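PDB 3HDX: SusD superfamily protein from Bacteroides thetaiotaomicron VPI-5482, which probably binds polysaccharide at the outer membrane, like other SusD-type glycan-binding proteins. Local coordinates for residues I303-R311 with E418-G426; W36-G44 with L54-L62. All coordinates share one frame; numbering follows the deposited sequence.

Interaction 1: I303-R311 with E418-G426; sequences IFTNFDDLR and EERRRELMG. With EDO (1,2-ethanediol), chain G; EDO (1,2-ethanediol), chain E.
R311 carries the unusual feature of this contact: its buried guanidinium is held by three carboxylates, two of them on the helix across the contact. End-on, NH1 and NH2 both converge on one oxygen of E419, with R311 NH1 to E419 OE2 at 2.7 Å and R311 NH2 to E419 OE2 at 2.8 Å; they meet it from above the carboxylate plane. NH1 also donates to the anti lone pair of E423 OE1 at 2.9 Å. From its own loop D309 takes the NE side, giving one oxygen to NE and the other to NH2, so the guanidinium can hardly rotate. The methylene R422 CB lies over its centre, 3.7 Å above the plane.

R422 is the second arginine of this salt-bridge network. Its NH2 pairs with E419 OE1, and the bend at chi3 (-75°) turns NH1 to I303 O, a 3.1 Å bond that runs almost straight down the carbonyl direction and gives the carbonyl of I303, the last residue of helix 297-303, a partner, a water being its second. R311 NH2 and R422 NE lie close, but the surrounding acids probably balance their charges.

Beside the network, apolar groups pack on the arginines. I303 CG1 sits 3.6 Å above the R421 guanidinium, whose NH2 pairs with D45 beyond the contact. F304 slides along R422 CG and CD, while the selenium of M425 stands at the ring edge, a Met-aromatic contact. The loop after helix 297-303 is thus fastened to the C-terminal end of helix 409-423, with E419 also packing on helices 363-376 and 380-391, and E423 bonded to R394 and R362.

Interaction 2: W36-G44 with L54-L62; sequences WICGDLRKG and LQAVSDNEL. With EDO (1,2-ethanediol), chain H.
Two short helices near the start of the chain, 34-41 and 52-58, pack here through a small apolar core, and their C-terminal ends are tied together by polar bonds. The axes of their segments pass 10.0 Å apart at a crossing angle of -52°, and the backbones come nearest at the C-terminal ends, where R42, just past helix 34-41, meets S58.

Branched aliphatic residues suit the interior of this joint. I37 CD1 touches L54 CD2 at 3.6 Å, the two side chains crossing at about a right angle. V57 points toward the first helix and sets CG1 against both I37 CG2 and I37 O. L41, with CG anti to the backbone N (chi1 -175°), sends CD2 in between L54 and V57. At the helix ends the backbones are close enough for CA-H...O contacts: S58 CA approaches L41 O, and R42 CA approaches V57 O at 3.5 Å.

Conventional hydrogen bonds follow at the same end. K43 N donates to S58 O at 2.9 Å. R42 runs extended, and its NE and NH2 grip N60 OD1 side-on, each at 2.8 Å and both from the same face of the amide plane. L62 CD1 lies over one face of this guanidinium, offset toward its rim. N60 ND2 turns to G455 O, so the amide is held at both ends. On the solvent side K43 NZ reaches D59 O through a water.

N60, at positive phi, ends helix 52-58 in a Schellman motif, with E61 N bonded to A56 O and N60 N to V57 O. The whole is two consecutive helices packed against each other, joined by a connection that includes strand 47-48, on which L41 and L54 also rest, with the arginine-asparagine bond joining the two exits.

Both contacts are largely buried, but their chemistry differs. Interaction 1 joins parts of the chain more than a hundred residues apart and relies on a network of salt bridges in which acids and arginines probably offset one another's charge, with apolar groups beside it. Interaction 2 is local, with only nine residues between its segments; its interior is aliphatic, polar bonds gather at the helix ends, and K43 and D59 reach the surface. The two hold different helices, yet they meet directly: D40 of 36-44 lies beside G426 of 418-426, with G426 N and D40 OD1 3.1 Å apart in a probable, weak hydrogen bond, and W36 packs against G426 O. Their centres are about 20 Å apart.

Interaction 1: I303-R311 with E418-G426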
loop_
_atom_site.group_PDB
_atom_site.type_symbol
_atom_site.label_atom_id
_atom_site.label_comp_id
_atom_site.label_asym_id
_atom_site.label_seq_id
_atom_site.Cartn_x
_atom_site.Cartn_y
_atom_site.Cartn_z
ATOM N N ILE A 303 13.915 -17.992 -1.582
ATOM C CA ILE A 303 13.444 -16.767 -2.257
ATOM C C ILE A 303 14.537 -16.014 -2.979
ATOM O O ILE A 303 14.322 -15.557 -4.104
ATOM C CB ILE A 303 12.753 -15.825 -1.235
ATOM C CG1 ILE A 303 11.478 -16.523 -0.693
ATOM C CG2 ILE A 303 12.388 -14.491 -1.912
ATOM C CD1 ILE A 303 10.843 -15.859 0.509
ATOM N N PHE A 304 15.688 -15.868 -2.305
ATOM C CA PHE A 304 16.854 -15.182 -2.861
ATOM C C PHE A 304 17.772 -16.279 -3.355
ATOM O O PHE A 304 18.374 -16.993 -2.550
ATOM C CB PHE A 304 17.512 -14.319 -1.795
ATOM C CG PHE A 304 16.643 -13.206 -1.314
ATOM C CD1 PHE A 304 16.607 -11.990 -2.011
ATOM C CD2 PHE A 304 15.867 -13.337 -0.156
ATOM C CE1 PHE A 304 15.834 -10.951 -1.589
ATOM C CE2 PHE A 304 15.050 -12.296 0.258
ATOM C CZ PHE A 304 15.064 -11.069 -0.447
ATOM N N THR A 305 17.865 -16.373 -4.685
ATOM C CA THR A 305 18.546 -17.473 -5.359
ATOM C C THR A 305 19.945 -17.136 -5.842
ATOM O O THR A 305 20.641 -18.026 -6.324
ATOM C CB THR A 305 17.716 -17.935 -6.580
ATOM O OG1 THR A 305 17.572 -16.857 -7.542
ATOM C CG2 THR A 305 16.272 -18.363 -6.113
ATOM N N ASN A 306 20.341 -15.881 -5.709
ATOM C CA ASN A 306 21.615 -15.398 -6.246
ATOM C C ASN A 306 22.322 -14.630 -5.153
ATOM O O ASN A 306 21.784 -13.637 -4.656
ATOM C CB ASN A 306 21.302 -14.514 -7.473
ATOM C CG ASN A 306 22.530 -14.010 -8.199
ATOM O OD1 ASN A 306 23.595 -13.871 -7.644
ATOM N ND2 ASN A 306 22.331 -13.629 -9.460
ATOM N N PHE A 307 23.547 -15.050 -4.798
ATOM C CA PHE A 307 24.280 -14.342 -3.737
ATOM C C PHE A 307 24.661 -12.896 -4.034
ATOM O O PHE A 307 24.986 -12.157 -3.104
ATOM C CB PHE A 307 25.435 -15.159 -3.139
ATOM C CG PHE A 307 26.638 -15.393 -4.044
ATOM C CD1 PHE A 307 27.455 -14.355 -4.498
ATOM C CD2 PHE A 307 26.931 -16.682 -4.423
ATOM C CE1 PHE A 307 28.560 -14.638 -5.275
ATOM C CE2 PHE A 307 28.049 -16.971 -5.186
ATOM C CZ PHE A 307 28.842 -15.937 -5.639
ATOM N N ASP A 308 24.603 -12.502 -5.307
ATOM C CA ASP A 308 24.825 -11.111 -5.682
ATOM C C ASP A 308 23.634 -10.194 -5.444
ATOM O O ASP A 308 23.775 -8.997 -5.619
ATOM C CB ASP A 308 25.317 -11.030 -7.121
ATOM C CG ASP A 308 26.723 -11.637 -7.276
ATOM O OD1 ASP A 308 27.635 -11.466 -6.382
ATOM O OD2 ASP A 308 26.872 -12.393 -8.207
ATOM N N ASP A 309 22.475 -10.759 -5.060
ATOM C CA ASP A 309 21.284 -9.963 -4.734
ATOM C C ASP A 309 21.619 -9.019 -3.572
ATOM O O ASP A 309 21.911 -9.483 -2.449
ATOM C CB ASP A 309 20.125 -10.875 -4.414
ATOM C CG ASP A 309 18.800 -10.161 -4.426
ATOM O OD1 ASP A 309 18.686 -9.066 -3.822
ATOM O OD2 ASP A 309 17.888 -10.692 -5.095
ATOM N N LEU A 310 21.590 -7.711 -3.857
ATOM C CA LEU A 310 21.932 -6.717 -2.824
ATOM C C LEU A 310 21.002 -6.722 -1.623
ATOM O O LEU A 310 21.383 -6.270 -0.549
ATOM C CB LEU A 310 22.007 -5.287 -3.393
ATOM C CG LEU A 310 23.125 -5.033 -4.413
ATOM C CD1 LEU A 310 23.030 -3.656 -5.019
ATOM C CD2 LEU A 310 24.496 -5.232 -3.726
ATOM N N ARG A 311 19.778 -7.207 -1.781
ATOM C CA ARG A 311 18.846 -7.267 -0.652
ATOM C C ARG A 311 19.235 -8.351 0.366
ATOM O O ARG A 311 18.971 -8.185 1.556
ATOM C CB ARG A 311 17.429 -7.531 -1.182
ATOM C CG ARG A 311 16.899 -6.374 -2.089
ATOM C CD ARG A 311 15.789 -6.738 -3.012
ATOM N NE ARG A 311 16.218 -7.674 -4.072
ATOM C CZ ARG A 311 15.665 -7.782 -5.292
ATOM N NH1 ARG A 311 14.687 -6.974 -5.695
ATOM N NH2 ARG A 311 16.099 -8.706 -6.132
ATOM N N GLU A 418 8.267 -13.071 -8.526
ATOM C CA GLU A 418 9.366 -13.342 -7.590
ATOM C C GLU A 418 10.180 -12.077 -7.349
ATOM O O GLU A 418 10.674 -11.874 -6.256
ATOM C CB GLU A 418 10.283 -14.459 -8.101
ATOM C CG GLU A 418 9.595 -15.798 -8.169
ATOM C CD GLU A 418 8.948 -16.249 -6.858
ATOM O OE1 GLU A 418 9.594 -16.134 -5.818
ATOM O OE2 GLU A 418 7.781 -16.729 -6.898
ATOM N N GLU A 419 10.345 -11.248 -8.387
ATOM C CA GLU A 419 11.048 -9.970 -8.201
ATOM C C GLU A 419 10.256 -9.046 -7.259
ATOM O O GLU A 419 10.830 -8.360 -6.394
ATOM C CB GLU A 419 11.405 -9.299 -9.527
ATOM C CG GLU A 419 12.457 -8.163 -9.349
ATOM C CD GLU A 419 13.819 -8.632 -8.865
ATOM O OE1 GLU A 419 14.198 -9.810 -9.066
ATOM O OE2 GLU A 419 14.547 -7.784 -8.315
ATOM N N ARG A 420 8.940 -8.974 -7.445
ATOM C CA ARG A 420 8.110 -8.224 -6.498
ATOM C C ARG A 420 8.243 -8.783 -5.061
ATOM O O ARG A 420 8.250 -8.040 -4.074
ATOM C CB ARG A 420 6.643 -8.273 -6.934
ATOM C CG ARG A 420 6.357 -7.523 -8.201
ATOM C CD ARG A 420 4.867 -7.488 -8.592
ATOM N NE ARG A 420 4.039 -6.764 -7.608
ATOM C CZ ARG A 420 3.857 -5.450 -7.572
ATOM N NH1 ARG A 420 4.312 -4.633 -8.536
ATOM N NH2 ARG A 420 3.136 -4.939 -6.592
ATOM N N ARG A 421 8.263 -10.110 -4.965
ATOM C CA ARG A 421 8.375 -10.806 -3.677
ATOM C C ARG A 421 9.633 -10.331 -2.954
ATOM O O ARG A 421 9.592 -10.078 -1.770
ATOM C CB ARG A 421 8.426 -12.295 -3.904
ATOM C CG ARG A 421 8.398 -13.198 -2.673
ATOM C CD ARG A 421 8.479 -14.628 -3.150
ATOM N NE ARG A 421 8.191 -15.616 -2.092
ATOM C CZ ARG A 421 8.240 -16.926 -2.276
ATOM N NH1 ARG A 421 8.562 -17.447 -3.455
ATOM N NH2 ARG A 421 7.901 -17.744 -1.273
ATOM N N ARG A 422 10.735 -10.254 -3.693
ATOM C CA ARG A 422 11.981 -9.754 -3.157
ATOM C C ARG A 422 11.990 -8.243 -2.880
ATOM O O ARG A 422 12.341 -7.795 -1.789
ATOM C CB ARG A 422 13.148 -10.138 -4.082
ATOM C CG ARG A 422 13.417 -11.614 -4.125
ATOM C CD ARG A 422 14.637 -11.948 -4.918
ATOM N NE ARG A 422 14.399 -11.829 -6.345
ATOM C CZ ARG A 422 14.045 -12.814 -7.176
ATOM N NH1 ARG A 422 13.876 -14.057 -6.756
ATOM N NH2 ARG A 422 13.876 -12.539 -8.458
ATOM N N GLU A 423 11.614 -7.472 -3.883
ATOM C CA GLU A 423 11.726 -6.029 -3.799
ATOM C C GLU A 423 10.801 -5.375 -2.828
ATOM O O GLU A 423 11.225 -4.487 -2.099
ATOM C CB GLU A 423 11.524 -5.421 -5.209
ATOM C CG GLU A 423 11.704 -3.926 -5.284
ATOM C CD GLU A 423 13.103 -3.441 -4.854
ATOM O OE1 GLU A 423 14.064 -4.225 -4.987
ATOM O OE2 GLU A 423 13.213 -2.241 -4.453
ATOM N N LEU A 424 9.570 -5.858 -2.774
ATOM C CA LEU A 424 8.533 -5.229 -1.976
ATOM C C LEU A 424 8.271 -5.947 -0.652
ATOM O O LEU A 424 7.270 -5.664 0.045
ATOM C CB LEU A 424 7.243 -5.098 -2.815
ATOM C CG LEU A 424 7.389 -4.397 -4.181
ATOM C CD1 LEU A 424 6.116 -4.526 -5.045
ATOM C CD2 LEU A 424 7.741 -2.920 -3.977
HETATM N N MSE A 425 9.176 -6.831 -0.255
HETATM C CA MSE A 425 9.035 -7.593 0.996
HETATM C C MSE A 425 8.858 -6.624 2.181
HETATM O O MSE A 425 9.638 -5.687 2.345
HETATM C CB MSE A 425 10.269 -8.486 1.174
HETATM C CG MSE A 425 10.178 -9.460 2.355
HETATM SE SE MSE A 425 11.640 -10.715 2.355
HETATM C CE MSE A 425 11.164 -11.897 0.928
ATOM N N GLY A 426 7.816 -6.852 2.970
ATOM C CA GLY A 426 7.521 -5.996 4.085
ATOM C C GLY A 426 6.797 -4.680 3.793
ATOM O O GLY A 426 6.606 -3.849 4.715
HETATM C C1 EDO G . 19.519 -15.063 -11.720
HETATM O O1 EDO G . 19.601 -13.918 -10.843
HETATM C C2 EDO G . 20.687 -16.015 -11.533
HETATM O O2 EDO G . 20.730 -16.511 -10.186
HETATM C C1 EDO E . 4.772 -17.842 -5.896
HETATM O O1 EDO E . 5.537 -16.727 -5.396
HETATM C C2 EDO E . 5.082 -19.090 -5.109
HETATM O O2 EDO E . 4.705 -18.866 -3.749
HETATM O O HOH W 1 12.180 -16.834 -5.731
#

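Interaction 2: W36-G44 with L54-L62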
loop_
_atom_site.group_PDB
_atom_site.type_symbol
_atom_site.label_atom_id
_atom_site.label_comp_id
_atom_site.label_asym_id
_atom_site.label_seq_id
_atom_site.Cartn_x
_atom_site.Cartn_y
_atom_site.Cartn_z
ATOM N N TRP A 36 0.348 -4.617 7.134
ATOM C CA TRP A 36 1.266 -5.758 7.105
ATOM C C TRP A 36 0.561 -7.061 7.382
ATOM O O TRP A 36 0.914 -8.088 6.801
ATOM C CB TRP A 36 2.464 -5.500 8.035
ATOM C CG TRP A 36 3.071 -4.174 7.691
ATOM C CD1 TRP A 36 3.929 -3.893 6.668
ATOM C CD2 TRP A 36 2.740 -2.919 8.302
ATOM N NE1 TRP A 36 4.175 -2.541 6.618
ATOM C CE2 TRP A 36 3.454 -1.920 7.602
ATOM C CE3 TRP A 36 1.896 -2.534 9.372
ATOM C CZ2 TRP A 36 3.355 -0.563 7.938
ATOM C CZ3 TRP A 36 1.793 -1.182 9.698
ATOM C CH2 TRP A 36 2.506 -0.212 8.964
ATOM N N ILE A 37 -0.412 -7.027 8.304
ATOM C CA ILE A 37 -1.203 -8.208 8.648
ATOM C C ILE A 37 -1.962 -8.690 7.410
ATOM O O ILE A 37 -1.912 -9.879 7.042
ATOM C CB ILE A 37 -2.207 -7.888 9.805
ATOM C CG1 ILE A 37 -1.467 -7.677 11.144
ATOM C CG2 ILE A 37 -3.295 -8.958 9.893
ATOM C CD1 ILE A 37 -0.741 -8.836 11.687
ATOM N N CYS A 38 -2.606 -7.747 6.718
ATOM C CA CYS A 38 -3.393 -8.080 5.533
ATOM C C CYS A 38 -2.572 -8.278 4.268
ATOM O O CYS A 38 -3.023 -9.029 3.381
ATOM C CB CYS A 38 -4.492 -7.020 5.282
ATOM S SG CYS A 38 -5.657 -6.849 6.622
ATOM N N GLY A 39 -1.432 -7.580 4.163
ATOM C CA GLY A 39 -0.623 -7.562 2.954
ATOM C C GLY A 39 0.614 -8.426 2.893
ATOM O O GLY A 39 0.988 -8.862 1.829
ATOM N N ASP A 40 1.286 -8.607 4.027
ATOM C CA ASP A 40 2.517 -9.385 4.115
ATOM C C ASP A 40 2.354 -10.728 4.815
ATOM O O ASP A 40 2.925 -11.729 4.391
ATOM C CB ASP A 40 3.624 -8.619 4.857
ATOM C CG ASP A 40 4.265 -7.569 4.016
ATOM O OD1 ASP A 40 4.934 -7.904 3.032
ATOM O OD2 ASP A 40 4.120 -6.397 4.334
ATOM N N LEU A 41 1.577 -10.749 5.899
ATOM C CA LEU A 41 1.525 -11.954 6.749
ATOM C C LEU A 41 0.693 -13.083 6.169
ATOM O O LEU A 41 1.077 -14.264 6.264
ATOM C CB LEU A 41 1.077 -11.570 8.166
ATOM C CG LEU A 41 1.063 -12.677 9.246
ATOM C CD1 LEU A 41 2.468 -13.255 9.452
ATOM C CD2 LEU A 41 0.520 -12.047 10.542
ATOM N N ARG A 42 -0.453 -12.731 5.600
ATOM C CA ARG A 42 -1.438 -13.673 5.041
ATOM C C ARG A 42 -0.842 -14.469 3.878
ATOM O O ARG A 42 -0.535 -13.921 2.824
ATOM C CB ARG A 42 -2.682 -12.912 4.622
ATOM C CG ARG A 42 -3.851 -13.764 4.303
ATOM C CD ARG A 42 -5.021 -12.926 3.934
ATOM N NE ARG A 42 -6.213 -13.735 3.726
ATOM C CZ ARG A 42 -7.323 -13.280 3.148
ATOM N NH1 ARG A 42 -7.422 -11.989 2.776
ATOM N NH2 ARG A 42 -8.338 -14.114 2.955
ATOM N N LYS A 43 -0.681 -15.775 4.095
ATOM C CA LYS A 43 -0.014 -16.685 3.158
ATOM C C LYS A 43 1.349 -16.140 2.678
ATOM O O LYS A 43 1.812 -16.433 1.571
ATOM C CB LYS A 43 -0.930 -17.053 1.989
ATOM C CG LYS A 43 -2.226 -17.755 2.381
ATOM C CD LYS A 43 -2.006 -19.073 3.129
ATOM C CE LYS A 43 -1.236 -20.097 2.318
ATOM N NZ LYS A 43 -0.939 -21.355 3.081
ATOM N N GLY A 44 2.025 -15.427 3.588
ATOM C CA GLY A 44 3.251 -14.760 3.268
ATOM C C GLY A 44 4.484 -15.573 3.531
ATOM O O GLY A 44 4.423 -16.790 3.742
ATOM N N LEU A 54 -1.361 -14.369 15.109
ATOM C CA LEU A 54 -0.578 -14.065 13.874
ATOM C C LEU A 54 -0.482 -15.310 13.000
ATOM O O LEU A 54 -0.613 -15.227 11.791
ATOM C CB LEU A 54 0.803 -13.543 14.253
ATOM C CG LEU A 54 0.911 -12.235 15.039
ATOM C CD1 LEU A 54 2.370 -11.865 15.314
ATOM C CD2 LEU A 54 0.217 -11.068 14.312
ATOM N N GLN A 55 -0.330 -16.493 13.616
ATOM C CA GLN A 55 -0.241 -17.717 12.840
ATOM C C GLN A 55 -1.568 -17.960 12.078
ATOM O O GLN A 55 -1.555 -18.485 10.934
ATOM C CB GLN A 55 0.130 -18.931 13.732
ATOM C CG GLN A 55 0.396 -20.184 12.920
ATOM C CD GLN A 55 1.589 -20.002 12.013
ATOM O OE1 GLN A 55 2.734 -19.972 12.472
ATOM N NE2 GLN A 55 1.318 -19.809 10.706
ATOM N N ALA A 56 -2.710 -17.627 12.724
ATOM C CA ALA A 56 -4.019 -17.784 12.062
ATOM C C ALA A 56 -4.121 -16.897 10.808
ATOM O O ALA A 56 -4.598 -17.340 9.770
ATOM C CB ALA A 56 -5.173 -17.534 13.013
ATOM N N VAL A 57 -3.617 -15.663 10.903
ATOM C CA VAL A 57 -3.581 -14.794 9.714
ATOM C C VAL A 57 -2.730 -15.455 8.614
ATOM O O VAL A 57 -3.145 -15.573 7.450
ATOM C CB VAL A 57 -3.021 -13.409 10.032
ATOM C CG1 VAL A 57 -2.907 -12.557 8.751
ATOM C CG2 VAL A 57 -3.867 -12.707 11.141
ATOM N N SER A 58 -1.520 -15.868 8.981
ATOM C CA SER A 58 -0.606 -16.484 8.046
ATOM C C SER A 58 -1.218 -17.703 7.340
ATOM O O SER A 58 -1.052 -17.884 6.124
ATOM C CB SER A 58 0.712 -16.829 8.742
ATOM O OG SER A 58 1.619 -17.437 7.838
ATOM N N ASP A 59 -1.971 -18.506 8.094
ATOM C CA ASP A 59 -2.652 -19.669 7.539
ATOM C C ASP A 59 -3.967 -19.399 6.848
ATOM O O ASP A 59 -4.566 -20.339 6.329
ATOM C CB ASP A 59 -2.950 -20.673 8.671
ATOM C CG ASP A 59 -1.707 -21.275 9.315
ATOM O OD1 ASP A 59 -0.634 -21.337 8.690
ATOM O OD2 ASP A 59 -1.866 -21.780 10.462
ATOM N N ASN A 60 -4.421 -18.143 6.789
ATOM C CA ASN A 60 -5.744 -17.817 6.236
ATOM C C ASN A 60 -6.911 -18.460 7.017
ATOM O O ASN A 60 -7.956 -18.760 6.422
ATOM C CB ASN A 60 -5.859 -18.141 4.735
ATOM C CG ASN A 60 -7.030 -17.411 4.072
ATOM O OD1 ASN A 60 -7.288 -16.264 4.419
ATOM N ND2 ASN A 60 -7.780 -18.096 3.174
ATOM N N GLU A 61 -6.720 -18.644 8.339
ATOM C CA GLU A 61 -7.746 -19.205 9.232
ATOM C C GLU A 61 -8.391 -18.013 9.931
ATOM O O GLU A 61 -8.278 -17.833 11.147
ATOM C CB GLU A 61 -7.108 -20.168 10.238
ATOM C CG GLU A 61 -6.589 -21.437 9.621
ATOM C CD GLU A 61 -7.703 -22.415 9.267
ATOM O OE1 GLU A 61 -8.873 -22.119 9.607
ATOM O OE2 GLU A 61 -7.392 -23.473 8.662
ATOM N N LEU A 62 -9.095 -17.192 9.126
ATOM C CA LEU A 62 -9.592 -15.906 9.605
ATOM C C LEU A 62 -10.848 -15.914 10.488
ATOM O O LEU A 62 -11.224 -14.869 11.014
ATOM C CB LEU A 62 -9.765 -14.950 8.415
ATOM C CG LEU A 62 -8.582 -14.786 7.453
ATOM C CD1 LEU A 62 -8.945 -13.706 6.419
ATOM C CD2 LEU A 62 -7.267 -14.462 8.174
HETATM C C1 EDO H . 6.750 -19.196 5.883
HETATM O O1 EDO H . 6.108 -19.019 4.622
HETATM C C2 EDO H . 6.135 -20.411 6.551
HETATM O O2 EDO H . 4.751 -20.116 6.799
HETATM O O HOH W 2 -3.311 -22.313 4.771
HETATM O O HOH W 3 0.491 -21.462 6.054
HETATM O O HOH W 4 2.422 -18.141 5.343
#